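Local coordinates for protein polyketide biosynthesis 3-hydroxy-3-methylglutaryl-ACP synthase PksG (Bacillus subtilis, PDB 4YXT) that catalyses the aldol condensation of an acetyl group carried by an acyl carrier protein with a beta-ketothioester polyketide intermediate during bacillaene biosynthesis, at residues 79-84 with 89-94; 219-224 with 258-263; 244-249 with 307-312. The protein carries 1 engineered substitution. All coordinates share one frame; numbering follows the deposited sequence.

Contact 1 of 3, residues 79-84 with 89-94; sequences TCSASG and KSLSTY. Engineered in segment 79-84: Ala-82 (natural residue Glu).
Thr-79, in strand 74-80, spreads its two branches over the first turn of helix 91-99. Its hydroxyl OG1, beside the backbone N (chi1 -61°), gives a hydrogen bond of 2.8 Å to OG of Ser-92; this leaves methyl CG2 anti to that N, resting 3.7 Å from CB of Leu-91. Threonine suits the place because one branch is polar and the other apolar. OG of Ser-92 also bonds to the carbonyl of Phe-108 on strand 106-111, so a single small hydroxyl ties the helix to two strands.

Leu-91 crosses Thr-79 at about a right angle and brings CD1 to 3.8 Å from CB of Ser-81. The hydroxyl of Ser-81 swings anti to its own backbone N (chi1 179°) and accepts from N of Ser-83 at 2.6 Å, an ST turn that bends the chain just past the strand. Ahead of the helix, Ser-90 fills the N-cap position, where its OG takes a weak bond from N of Ser-92 and also hydrogen-bonds to Gln-112 of the second subunit; its carbonyl O accepts from both N and OG1 of Thr-93.

The turn carries Ala-82, an engineered replacement for the glutamate that is the probable proton donor/acceptor. Strand, helix and the loop that carries this probable catalytic position form the first half of a beta-alpha-beta unit of the thiolase fold.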
ATOM      1  N   THR A  79      -2.258  -7.036   1.397  1.00 20.55           N
ATOM      2  CA  THR A  79      -1.019  -7.615   1.812  1.00 21.27           C
ATOM      3  C   THR A  79      -0.109  -6.492   2.258  1.00 19.18           C
ATOM      4  O   THR A  79       0.024  -5.475   1.578  1.00 20.33           O
ATOM      5  CB  THR A  79      -0.417  -8.556   0.736  1.00 23.22           C
ATOM      6  OG1 THR A  79      -1.324  -9.628   0.490  1.00 25.28           O
ATOM      7  CG2 THR A  79       0.824  -9.266   1.268  1.00 26.37           C
ATOM      8  N   CYS A  80       0.438  -6.630   3.454  1.00 17.17           N
ATOM      9  CA  CYS A  80       1.314  -5.619   4.042  1.00 17.17           C
ATOM     10  C   CYS A  80       2.707  -6.209   4.022  1.00 18.31           C
ATOM     11  O   CYS A  80       2.953  -7.293   4.605  1.00 16.89           O
ATOM     12  CB  CYS A  80       0.908  -5.342   5.448  1.00 18.40           C
ATOM     13  SG  CYS A  80      -0.894  -5.069   5.646  1.00 21.20           S
ATOM     14  N   SER A  81       3.625  -5.558   3.329  1.00 18.74           N
ATOM     15  CA  SER A  81       4.980  -6.107   3.259  1.00 19.29           C
ATOM     16  C   SER A  81       6.018  -5.040   2.971  1.00 19.60           C
ATOM     17  O   SER A  81       5.674  -3.956   2.506  1.00 21.28           O
ATOM     18  CB  SER A  81       5.061  -7.246   2.214  1.00 19.35           C
ATOM     19  OG  SER A  81       6.442  -7.762   2.135  1.00 18.80           O
ATOM     20  N   ALA A  82       7.292  -5.401   3.191  1.00 21.53           N
ATOM     21  CA  ALA A  82       8.430  -4.638   2.727  1.00 20.60           C
ATOM     22  C   ALA A  82       9.294  -5.585   1.904  1.00 23.10           C
ATOM     23  O   ALA A  82      10.480  -5.336   1.634  1.00 24.67           O
ATOM     24  CB  ALA A  82       9.175  -4.057   3.928  1.00 19.94           C
ATOM     25  N   SER A  83       8.693  -6.699   1.500  1.00 22.72           N
ATOM     26  CA  SER A  83       9.393  -7.776   0.829  1.00 20.61           C
ATOM     27  C   SER A  83       8.713  -8.007  -0.527  1.00 21.27           C
ATOM     28  O   SER A  83       8.413  -9.121  -0.920  1.00 21.66           O
ATOM     29  CB  SER A  83       9.354  -9.030   1.685  1.00 20.14           C
ATOM     30  OG  SER A  83       9.819  -8.804   3.019  1.00 21.10           O
ATOM     31  N   GLY A  84       8.405  -6.923  -1.210  1.00 22.34           N
ATOM     32  CA  GLY A  84       7.650  -7.013  -2.422  1.00 23.55           C
ATOM     33  C   GLY A  84       8.316  -7.820  -3.511  1.00 25.78           C
ATOM     34  O   GLY A  84       9.551  -7.947  -3.592  1.00 22.80           O
ATOM     35  N   LYS A  89       2.889  -5.230  -9.525  1.00 26.94           N
ATOM     36  CA  LYS A  89       2.085  -6.394  -9.181  1.00 26.96           C
ATOM     37  C   LYS A  89       2.202  -6.757  -7.688  1.00 24.03           C
ATOM     38  O   LYS A  89       3.265  -7.128  -7.183  1.00 20.80           O
ATOM     39  CB  LYS A  89       2.497  -7.570 -10.047  1.00 30.36           C
ATOM     40  CG  LYS A  89       1.521  -8.729 -10.065  1.00 31.55           C
ATOM     41  CD  LYS A  89       2.141  -9.845 -10.900  1.00 33.12           C
ATOM     42  CE  LYS A  89       1.347 -11.140 -10.866  1.00 31.44           C
ATOM     43  NZ  LYS A  89       0.026 -10.983 -11.517  1.00 32.36           N
ATOM     44  N   SER A  90       1.092  -6.653  -6.972  1.00 19.49           N
ATOM     45  CA  SER A  90       1.127  -6.969  -5.578  1.00 20.76           C
ATOM     46  C   SER A  90       1.056  -8.463  -5.223  1.00 18.16           C
ATOM     47  O   SER A  90       0.504  -9.303  -5.933  1.00 19.94           O
ATOM     48  CB  SER A  90      -0.020  -6.252  -4.819  1.00 20.50           C
ATOM     49  OG  SER A  90      -1.214  -6.898  -5.062  1.00 21.12           O
ATOM     50  N   LEU A  91       1.600  -8.762  -4.066  1.00 18.43           N
ATOM     51  CA  LEU A  91       1.504 -10.087  -3.514  1.00 20.33           C
ATOM     52  C   LEU A  91       0.069 -10.567  -3.458  1.00 20.09           C
ATOM     53  O   LEU A  91      -0.173 -11.803  -3.494  1.00 18.32           O
ATOM     54  CB  LEU A  91       2.108 -10.094  -2.109  1.00 21.67           C
ATOM     55  CG  LEU A  91       3.586  -9.831  -2.040  1.00 25.86           C
ATOM     56  CD1 LEU A  91       4.097  -9.574  -0.608  1.00 27.44           C
ATOM     57  CD2 LEU A  91       4.276 -11.057  -2.668  1.00 27.07           C
ATOM     58  N   SER A  92      -0.870  -9.629  -3.250  1.00 20.57           N
ATOM     59  CA  SER A  92      -2.269  -9.987  -3.065  1.00 21.37           C
ATOM     60  C   SER A  92      -2.927 -10.704  -4.270  1.00 21.81           C
ATOM     61  O   SER A  92      -3.942 -11.394  -4.106  1.00 20.40           O
ATOM     62  CB  SER A  92      -3.124  -8.761  -2.700  1.00 20.83           C
ATOM     63  OG  SER A  92      -2.746  -8.230  -1.430  1.00 20.41           O
ATOM     64  N   THR A  93      -2.383 -10.516  -5.471  1.00 23.67           N
ATOM     65  CA  THR A  93      -2.865 -11.210  -6.653  1.00 22.90           C
ATOM     66  C   THR A  93      -2.671 -12.761  -6.546  1.00 25.49           C
ATOM     67  O   THR A  93      -3.620 -13.553  -6.712  1.00 27.77           O
ATOM     68  CB  THR A  93      -2.207 -10.642  -7.916  1.00 24.15           C
ATOM     69  OG1 THR A  93      -0.790 -10.889  -7.901  1.00 22.74           O
ATOM     70  CG2 THR A  93      -2.472  -9.099  -8.085  1.00 23.78           C
ATOM     71  N   TYR A  94      -1.446 -13.180  -6.239  1.00 25.02           N
ATOM     72  CA  TYR A  94      -1.120 -14.590  -5.994  1.00 24.16           C
ATOM     73  C   TYR A  94      -1.817 -15.161  -4.761  1.00 26.48           C
ATOM     74  O   TYR A  94      -2.336 -16.271  -4.813  1.00 26.44           O
ATOM     75  CB  TYR A  94       0.390 -14.736  -5.800  1.00 25.59           C
ATOM     76  CG  TYR A  94       1.198 -14.560  -7.072  1.00 26.11           C
ATOM     77  CD1 TYR A  94       0.993 -15.417  -8.146  1.00 27.82           C
ATOM     78  CD2 TYR A  94       2.120 -13.544  -7.214  1.00 27.01           C
ATOM     79  CE1 TYR A  94       1.703 -15.295  -9.294  1.00 28.47           C
ATOM     80  CE2 TYR A  94       2.856 -13.411  -8.371  1.00 29.50           C
ATOM     81  CZ  TYR A  94       2.648 -14.304  -9.410  1.00 30.06           C
ATOM     82  OH  TYR A  94       3.363 -14.245 -10.602  1.00 30.02           O
TER

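Contact 2 of 3, residues 219-224 with 258-263; sequences SYLDCC and KGAHRT
Ala-260 and Leu-221 make the heart of this helix-helix contact. Methyl CD2 of Leu-221 presses against CB of Ala-260 at 3.5 Å, tighter than the usual carbon-carbon contact, and lies almost as near the CA behind it, at 3.6 Å. The leucine therefore reaches the backbone surface of the partner helix, which a residue as small as alanine leaves accessible. The bond from CA to CB of Leu-221 already points toward the other helix, and with CG anti to the carbonyl carbon (chi1 -68°) CD2 arrives over Ala-260. The helix axes approach to 10.4 Å.

Thr-263, one turn beyond Ala-260, adds the third side chain to the contact. Its OG1 lies 4.1 Å from the same CD2, a loose contact of hydroxyl with methyl. The hydroxyl is spent within its own helix, donating to the carbonyl O of Gly-259 at 3.0 Å from a position above the carbonyl plane. That oxygen also takes the backbone N-H of Thr-263, so a polar side chain can sit beside an apolar one with its proton already used.

The segments 219-224 and 258-263 run in roughly the same direction, crossing at -41°. They belong to helices 213-234 and 254-267, which flank strand 246-249 in the chain, so these are the two helices of an alpha-beta-alpha succession within the thiolase-like fold.

Tyr-220 meets the same methyl with its ring edge, from a direction roughly at right angles to that of the leucine: CE1 is 3.8 Å from CB of Ala-260, which lies near the plane of the ring. Extended away from the backbone N, the ring sends OH to the carbonyl of His-250, the probable proton donor/acceptor, and packs edge-to-face with Phe-324.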
ATOM      1  N   SER A 219      13.843   6.926  17.786  1.00 27.90           N
ATOM      2  CA  SER A 219      12.552   7.223  17.130  1.00 26.01           C
ATOM      3  C   SER A 219      11.417   6.277  17.600  1.00 21.39           C
ATOM      4  O   SER A 219      10.315   6.716  17.978  1.00 20.53           O
ATOM      5  CB  SER A 219      12.685   7.286  15.623  1.00 28.42           C
ATOM      6  OG  SER A 219      13.281   6.124  15.113  1.00 37.77           O
ATOM      7  N   TYR A 220      11.691   4.994  17.682  1.00 20.66           N
ATOM      8  CA  TYR A 220      10.753   4.076  18.336  1.00 21.48           C
ATOM      9  C   TYR A 220      10.284   4.570  19.675  1.00 21.87           C
ATOM     10  O   TYR A 220       9.101   4.555  19.947  1.00 20.81           O
ATOM     11  CB  TYR A 220      11.403   2.704  18.501  1.00 24.05           C
ATOM     12  CG  TYR A 220      10.554   1.596  19.076  1.00 22.63           C
ATOM     13  CD1 TYR A 220      10.181   1.580  20.425  1.00 24.33           C
ATOM     14  CD2 TYR A 220      10.124   0.545  18.259  1.00 22.78           C
ATOM     15  CE1 TYR A 220       9.432   0.510  20.959  1.00 24.89           C
ATOM     16  CE2 TYR A 220       9.378  -0.510  18.776  1.00 23.05           C
ATOM     17  CZ  TYR A 220       9.028  -0.528  20.109  1.00 23.36           C
ATOM     18  OH  TYR A 220       8.276  -1.555  20.595  1.00 24.28           O
ATOM     19  N   LEU A 221      11.209   4.992  20.537  1.00 22.85           N
ATOM     20  CA  LEU A 221      10.821   5.429  21.891  1.00 23.90           C
ATOM     21  C   LEU A 221      10.099   6.767  21.880  1.00 24.46           C
ATOM     22  O   LEU A 221       9.057   6.949  22.552  1.00 21.14           O
ATOM     23  CB  LEU A 221      12.037   5.522  22.807  1.00 25.39           C
ATOM     24  CG  LEU A 221      12.699   4.208  23.160  1.00 27.14           C
ATOM     25  CD1 LEU A 221      14.085   4.467  23.780  1.00 29.77           C
ATOM     26  CD2 LEU A 221      11.805   3.365  24.069  1.00 25.54           C
ATOM     27  N   ASP A 222      10.602   7.707  21.093  1.00 24.55           N
ATOM     28  CA  ASP A 222       9.825   8.941  20.911  1.00 26.48           C
ATOM     29  C   ASP A 222       8.374   8.690  20.413  1.00 25.30           C
ATOM     30  O   ASP A 222       7.419   9.300  20.960  1.00 24.78           O
ATOM     31  CB  ASP A 222      10.571   9.903  20.020  1.00 29.59           C
ATOM     32  CG  ASP A 222      11.909  10.375  20.645  1.00 35.21           C
ATOM     33  OD1 ASP A 222      12.097  10.248  21.890  1.00 34.31           O
ATOM     34  OD2 ASP A 222      12.777  10.873  19.871  1.00 43.42           O
ATOM     35  N   CYS A 223       8.189   7.767  19.450  1.00 22.87           N
ATOM     36  CA  CYS A 223       6.859   7.468  18.954  1.00 24.87           C
ATOM     37  C   CYS A 223       6.025   6.707  19.982  1.00 26.29           C
ATOM     38  O   CYS A 223       4.819   6.937  20.085  1.00 21.93           O
ATOM     39  CB  CYS A 223       6.834   6.716  17.633  1.00 25.07           C
ATOM     40  SG  CYS A 223       7.555   7.499  16.134  1.00 25.97           S
ATOM     41  N   CYS A 224       6.652   5.794  20.725  1.00 27.52           N
ATOM     42  CA  CYS A 224       5.937   5.127  21.806  1.00 27.94           C
ATOM     43  C   CYS A 224       5.268   6.136  22.784  1.00 28.08           C
ATOM     44  O   CYS A 224       4.074   6.015  23.126  1.00 27.67           O
ATOM     45  CB  CYS A 224       6.871   4.170  22.529  1.00 29.32           C
ATOM     46  SG  CYS A 224       5.939   3.063  23.542  1.00 29.50           S
ATOM     47  N   LYS A 258      11.254  -4.684  26.318  1.00 26.65           N
ATOM     48  CA  LYS A 258      11.465  -4.513  27.763  1.00 30.20           C
ATOM     49  C   LYS A 258      12.009  -3.134  28.100  1.00 28.26           C
ATOM     50  O   LYS A 258      11.582  -2.525  29.049  1.00 29.73           O
ATOM     51  CB  LYS A 258      12.390  -5.574  28.325  1.00 30.06           C
ATOM     52  CG  LYS A 258      12.404  -5.593  29.842  1.00 30.83           C
ATOM     53  CD  LYS A 258      13.166  -6.808  30.328  1.00 36.93           C
ATOM     54  CE  LYS A 258      13.508  -6.718  31.807  1.00 42.43           C
ATOM     55  NZ  LYS A 258      13.392  -8.070  32.444  1.00 44.77           N
ATOM     56  N   GLY A 259      12.958  -2.656  27.312  1.00 33.26           N
ATOM     57  CA  GLY A 259      13.453  -1.285  27.459  1.00 32.81           C
ATOM     58  C   GLY A 259      12.362  -0.236  27.353  1.00 31.52           C
ATOM     59  O   GLY A 259      12.289   0.659  28.195  1.00 30.01           O
ATOM     60  N   ALA A 260      11.507  -0.330  26.324  1.00 31.34           N
ATOM     61  CA  ALA A 260      10.468   0.676  26.095  1.00 27.44           C
ATOM     62  C   ALA A 260       9.371   0.616  27.104  1.00 26.04           C
ATOM     63  O   ALA A 260       8.846   1.651  27.486  1.00 23.53           O
ATOM     64  CB  ALA A 260       9.863   0.531  24.718  1.00 32.69           C
ATOM     65  N   HIS A 261       8.991  -0.577  27.552  1.00 26.74           N
ATOM     66  CA  HIS A 261       8.007  -0.649  28.653  1.00 25.88           C
ATOM     67  C   HIS A 261       8.532   0.083  29.910  1.00 25.64           C
ATOM     68  O   HIS A 261       7.795   0.807  30.541  1.00 27.21           O
ATOM     69  CB  HIS A 261       7.618  -2.117  28.983  1.00 24.51           C
ATOM     70  CG  HIS A 261       6.822  -2.266  30.246  1.00 22.74           C
ATOM     71  ND1 HIS A 261       7.404  -2.569  31.462  1.00 22.61           N
ATOM     72  CD2 HIS A 261       5.497  -2.129  30.490  1.00 24.67           C
ATOM     73  CE1 HIS A 261       6.474  -2.641  32.391  1.00 23.47           C
ATOM     74  NE2 HIS A 261       5.304  -2.376  31.836  1.00 23.04           N
ATOM     75  N   ARG A 262       9.807  -0.095  30.236  1.00 28.98           N
ATOM     76  CA  ARG A 262      10.425   0.587  31.406  1.00 30.96           C
ATOM     77  C   ARG A 262      10.390   2.112  31.268  1.00 29.74           C
ATOM     78  O   ARG A 262      10.077   2.806  32.200  1.00 28.26           O
ATOM     79  CB  ARG A 262      11.875   0.125  31.559  1.00 32.56           C
ATOM     80  CG  ARG A 262      12.655   0.784  32.686  1.00 36.90           C
ATOM     81  CD  ARG A 262      13.786  -0.129  33.132  1.00 40.28           C
ATOM     82  NE  ARG A 262      14.516  -0.725  31.996  1.00 46.13           N
ATOM     83  CZ  ARG A 262      14.634  -2.035  31.713  1.00 49.77           C
ATOM     84  NH1 ARG A 262      14.078  -2.982  32.478  1.00 51.99           N
ATOM     85  NH2 ARG A 262      15.332  -2.415  30.639  1.00 50.35           N
ATOM     86  N   THR A 263      10.727   2.608  30.075  1.00 30.50           N
ATOM     87  CA  THR A 263      10.708   4.001  29.750  1.00 28.17           C
ATOM     88  C   THR A 263       9.308   4.517  29.927  1.00 32.04           C
ATOM     89  O   THR A 263       9.095   5.459  30.672  1.00 30.02           O
ATOM     90  CB  THR A 263      11.174   4.201  28.311  1.00 30.39           C
ATOM     91  OG1 THR A 263      12.481   3.614  28.148  1.00 29.79           O
ATOM     92  CG2 THR A 263      11.249   5.666  27.963  1.00 31.07           C
TER

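Contact 3 of 3, residues 244-249 with 307-312; sequences FQYLAY and ASTIDQ
Apolar contact dominates where Thr-309 meets Tyr-246. Methyl CG2 of Thr-309 touches CB of Tyr-246 at 3.6 Å and CG at 3.7 Å, at the root of the aromatic side chain, and it meets the ring obliquely. The two side chains slide past each other in opposite directions. On the helix, OG1 of Thr-309 stands beside the backbone N and anti to the carbonyl carbon (chi1 -65°); CG2 is thereby anti to the N, which turns the methyl toward the tyrosine. Threonine is short, and beta-branching restricts its rotamers, which suits the close seat of helix 301-312 against the sheet. Ile-321, on the neighbouring strand 319-327, also touches Thr-309.

Contacts of the hydroxyl are looser. OG1 of Thr-309 is 4.3 Å from CB of Ala-248 and 4.2 Å from the carbonyl O of Leu-247. Alanine fits here because its single methyl takes little room between strand and helix, where the CA atoms of Ala-248 and Thr-309 are 7.2 Å apart.

Hydrogen bonding serves the polar ends without linking the two segments. OG1 of Thr-309 bonds to the carbonyl of Ala-305 one turn back in its helix, and OH of Tyr-246 bonds to the backbone N of Arg-314. Backbone bonds of Tyr-246 and Ala-248 to Gly-322 hold strand 246-249 beside strand 319-327, at one margin of the central sheet within this chain.

With its hydroxyl engaged inside the helix, Thr-309 can present a methyl to the buried interface, so strand and helix are joined here by shape and van der Waals contact, while the tyrosine hydroxyl reaches past them to hold the backbone just past the helix, at Arg-314.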
ATOM      1  N   PHE A 244      -5.482  -0.882  30.414  1.00 24.73           N
ATOM      2  CA  PHE A 244      -5.002  -1.980  29.602  1.00 24.70           C
ATOM      3  C   PHE A 244      -4.514  -3.102  30.511  1.00 23.51           C
ATOM      4  O   PHE A 244      -3.632  -2.881  31.330  1.00 24.92           O
ATOM      5  CB  PHE A 244      -3.846  -1.501  28.692  1.00 25.02           C
ATOM      6  CG  PHE A 244      -4.119  -0.171  28.028  1.00 26.12           C
ATOM      7  CD1 PHE A 244      -5.010  -0.085  26.955  1.00 23.71           C
ATOM      8  CD2 PHE A 244      -3.546   0.980  28.512  1.00 23.41           C
ATOM      9  CE1 PHE A 244      -5.302   1.111  26.377  1.00 23.59           C
ATOM     10  CE2 PHE A 244      -3.824   2.188  27.933  1.00 24.36           C
ATOM     11  CZ  PHE A 244      -4.702   2.261  26.859  1.00 25.91           C
ATOM     12  N   GLN A 245      -5.079  -4.289  30.337  1.00 23.28           N
ATOM     13  CA  GLN A 245      -4.644  -5.464  31.092  1.00 24.21           C
ATOM     14  C   GLN A 245      -3.419  -6.102  30.461  1.00 23.85           C
ATOM     15  O   GLN A 245      -2.692  -6.768  31.157  1.00 24.24           O
ATOM     16  CB  GLN A 245      -5.750  -6.475  31.170  1.00 25.17           C
ATOM     17  CG  GLN A 245      -6.871  -6.042  32.137  1.00 28.58           C
ATOM     18  CD  GLN A 245      -7.797  -4.989  31.573  1.00 34.09           C
ATOM     19  OE1 GLN A 245      -8.276  -5.101  30.431  1.00 35.33           O
ATOM     20  NE2 GLN A 245      -8.109  -3.973  32.396  1.00 37.73           N
ATOM     21  N   TYR A 246      -3.211  -5.941  29.150  1.00 21.20           N
ATOM     22  CA  TYR A 246      -1.954  -6.391  28.486  1.00 19.41           C
ATOM     23  C   TYR A 246      -1.516  -5.327  27.519  1.00 20.08           C
ATOM     24  O   TYR A 246      -2.319  -4.444  27.149  1.00 19.76           O
ATOM     25  CB  TYR A 246      -2.186  -7.669  27.729  1.00 20.11           C
ATOM     26  CG  TYR A 246      -2.595  -8.847  28.601  1.00 23.64           C
ATOM     27  CD1 TYR A 246      -1.628  -9.593  29.279  1.00 21.57           C
ATOM     28  CD2 TYR A 246      -3.950  -9.188  28.774  1.00 24.34           C
ATOM     29  CE1 TYR A 246      -1.965 -10.664  30.071  1.00 24.64           C
ATOM     30  CE2 TYR A 246      -4.300 -10.266  29.563  1.00 26.42           C
ATOM     31  CZ  TYR A 246      -3.295 -10.990  30.219  1.00 27.08           C
ATOM     32  OH  TYR A 246      -3.576 -12.050  30.989  1.00 28.28           O
ATOM     33  N   LEU A 247      -0.261  -5.432  27.056  1.00 20.57           N
ATOM     34  CA  LEU A 247       0.275  -4.480  26.143  1.00 21.79           C
ATOM     35  C   LEU A 247       0.995  -5.275  25.127  1.00 22.28           C
ATOM     36  O   LEU A 247       1.681  -6.264  25.450  1.00 22.29           O
ATOM     37  CB  LEU A 247       1.230  -3.472  26.843  1.00 23.19           C
ATOM     38  CG  LEU A 247       0.549  -2.418  27.729  1.00 23.45           C
ATOM     39  CD1 LEU A 247       1.581  -1.735  28.631  1.00 25.55           C
ATOM     40  CD2 LEU A 247      -0.094  -1.347  26.869  1.00 24.44           C
ATOM     41  N   ALA A 248       0.838  -4.872  23.869  1.00 20.05           N
ATOM     42  CA  ALA A 248       1.568  -5.550  22.837  1.00 20.26           C
ATOM     43  C   ALA A 248       2.314  -4.521  22.102  1.00 20.89           C
ATOM     44  O   ALA A 248       1.808  -3.421  21.874  1.00 20.97           O
ATOM     45  CB  ALA A 248       0.612  -6.286  21.906  1.00 21.03           C
ATOM     46  N   TYR A 249       3.533  -4.833  21.699  1.00 21.68           N
ATOM     47  CA  TYR A 249       4.296  -3.829  21.010  1.00 22.07           C
ATOM     48  C   TYR A 249       4.920  -4.443  19.735  1.00 24.08           C
ATOM     49  O   TYR A 249       5.119  -5.683  19.660  1.00 21.19           O
ATOM     50  CB  TYR A 249       5.465  -3.350  21.843  1.00 22.47           C
ATOM     51  CG  TYR A 249       5.201  -2.791  23.162  1.00 24.72           C
ATOM     52  CD1 TYR A 249       5.317  -1.403  23.397  1.00 25.70           C
ATOM     53  CD2 TYR A 249       4.894  -3.621  24.221  1.00 26.43           C
ATOM     54  CE1 TYR A 249       5.140  -0.874  24.656  1.00 26.50           C
ATOM     55  CE2 TYR A 249       4.687  -3.106  25.499  1.00 29.07           C
ATOM     56  CZ  TYR A 249       4.825  -1.737  25.718  1.00 28.51           C
ATOM     57  OH  TYR A 249       4.637  -1.268  26.997  1.00 30.03           O
ATOM     58  N   ALA A 307      -1.130 -11.906  18.908  1.00 23.35           N
ATOM     59  CA  ALA A 307      -1.443 -13.344  18.922  1.00 24.61           C
ATOM     60  C   ALA A 307      -0.819 -14.056  20.133  1.00 24.91           C
ATOM     61  O   ALA A 307      -1.470 -14.875  20.803  1.00 23.78           O
ATOM     62  CB  ALA A 307      -0.927 -13.987  17.649  1.00 23.32           C
ATOM     63  N   SER A 308       0.435 -13.710  20.417  1.00 28.02           N
ATOM     64  CA  SER A 308       1.156 -14.304  21.537  1.00 26.07           C
ATOM     65  C   SER A 308       0.449 -13.971  22.812  1.00 25.96           C
ATOM     66  O   SER A 308       0.276 -14.865  23.621  1.00 27.19           O
ATOM     67  CB  SER A 308       2.630 -13.880  21.600  1.00 26.06           C
ATOM     68  OG  SER A 308       3.373 -14.663  22.574  1.00 21.84           O
ATOM     69  N   THR A 309      -0.004 -12.711  22.960  1.00 25.22           N
ATOM     70  CA  THR A 309      -0.705 -12.238  24.159  1.00 24.70           C
ATOM     71  C   THR A 309      -2.044 -12.965  24.369  1.00 26.06           C
ATOM     72  O   THR A 309      -2.448 -13.329  25.521  1.00 21.98           O
ATOM     73  CB  THR A 309      -1.009 -10.720  24.077  1.00 25.42           C
ATOM     74  OG1 THR A 309       0.208  -9.949  24.061  1.00 23.18           O
ATOM     75  CG2 THR A 309      -1.893 -10.263  25.220  1.00 26.76           C
ATOM     76  N   ILE A 310      -2.743 -13.153  23.257  1.00 27.07           N
ATOM     77  CA  ILE A 310      -4.011 -13.842  23.275  1.00 27.22           C
ATOM     78  C   ILE A 310      -3.845 -15.322  23.572  1.00 24.74           C
ATOM     79  O   ILE A 310      -4.595 -15.826  24.342  1.00 27.58           O
ATOM     80  CB  ILE A 310      -4.845 -13.617  21.997  1.00 29.74           C
ATOM     81  CG1 ILE A 310      -5.246 -12.139  21.908  1.00 28.76           C
ATOM     82  CG2 ILE A 310      -6.108 -14.480  22.043  1.00 33.07           C
ATOM     83  CD1 ILE A 310      -5.610 -11.669  20.540  1.00 27.45           C
ATOM     84  N   ASP A 311      -2.869 -16.021  22.994  1.00 26.73           N
ATOM     85  CA  ASP A 311      -2.664 -17.430  23.327  1.00 26.09           C
ATOM     86  C   ASP A 311      -2.108 -17.629  24.751  1.00 28.47           C
ATOM     87  O   ASP A 311      -2.539 -18.525  25.454  1.00 26.25           O
ATOM     88  CB  ASP A 311      -1.762 -18.150  22.304  1.00 27.36           C
ATOM     89  CG  ASP A 311      -2.518 -18.544  21.012  1.00 29.24           C
ATOM     90  OD1 ASP A 311      -3.714 -18.194  20.870  1.00 26.16           O
ATOM     91  OD2 ASP A 311      -1.913 -19.199  20.125  1.00 29.50           O
ATOM     92  N   GLN A 312      -1.191 -16.776  25.195  1.00 30.35           N
ATOM     93  CA  GLN A 312      -0.463 -17.040  26.439  1.00 29.77           C
ATOM     94  C   GLN A 312      -1.025 -16.338  27.645  1.00 30.08           C
ATOM     95  O   GLN A 312      -0.715 -16.715  28.759  1.00 31.99           O
ATOM     96  CB  GLN A 312       1.013 -16.724  26.262  1.00 30.36           C
ATOM     97  CG  GLN A 312       1.633 -17.400  25.049  1.00 30.26           C
ATOM     98  CD  GLN A 312       1.657 -18.909  25.151  1.00 32.93           C
ATOM     99  OE1 GLN A 312       1.411 -19.632  24.163  1.00 34.40           O
ATOM    100  NE2 GLN A 312       1.941 -19.406  26.346  1.00 33.65           N
TER

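Overall arrangement
Contacts 2 and 3 adjoin, their centres about 17 Å apart: Tyr-249, from contact 3, packs against Tyr-220, Cys-224 and His-261 of contact 2. Strand 246-249 lies between the helices of contact 2 in sequence, so the segments alternate. Contact 1 stands apart, its centre about 29 Å from that of contact 2 and about 27 Å from that of contact 3, and across the chain's centre from the latter, though both reach the same sheet. Contacts 1 and 2 border the probable active site: the first holds Ala-82, engineered from the probable catalytic glutamate, and Tyr-220 of the second comes within about 4 Å of the His-250 side chain and about 8 Å of that of Cys-114.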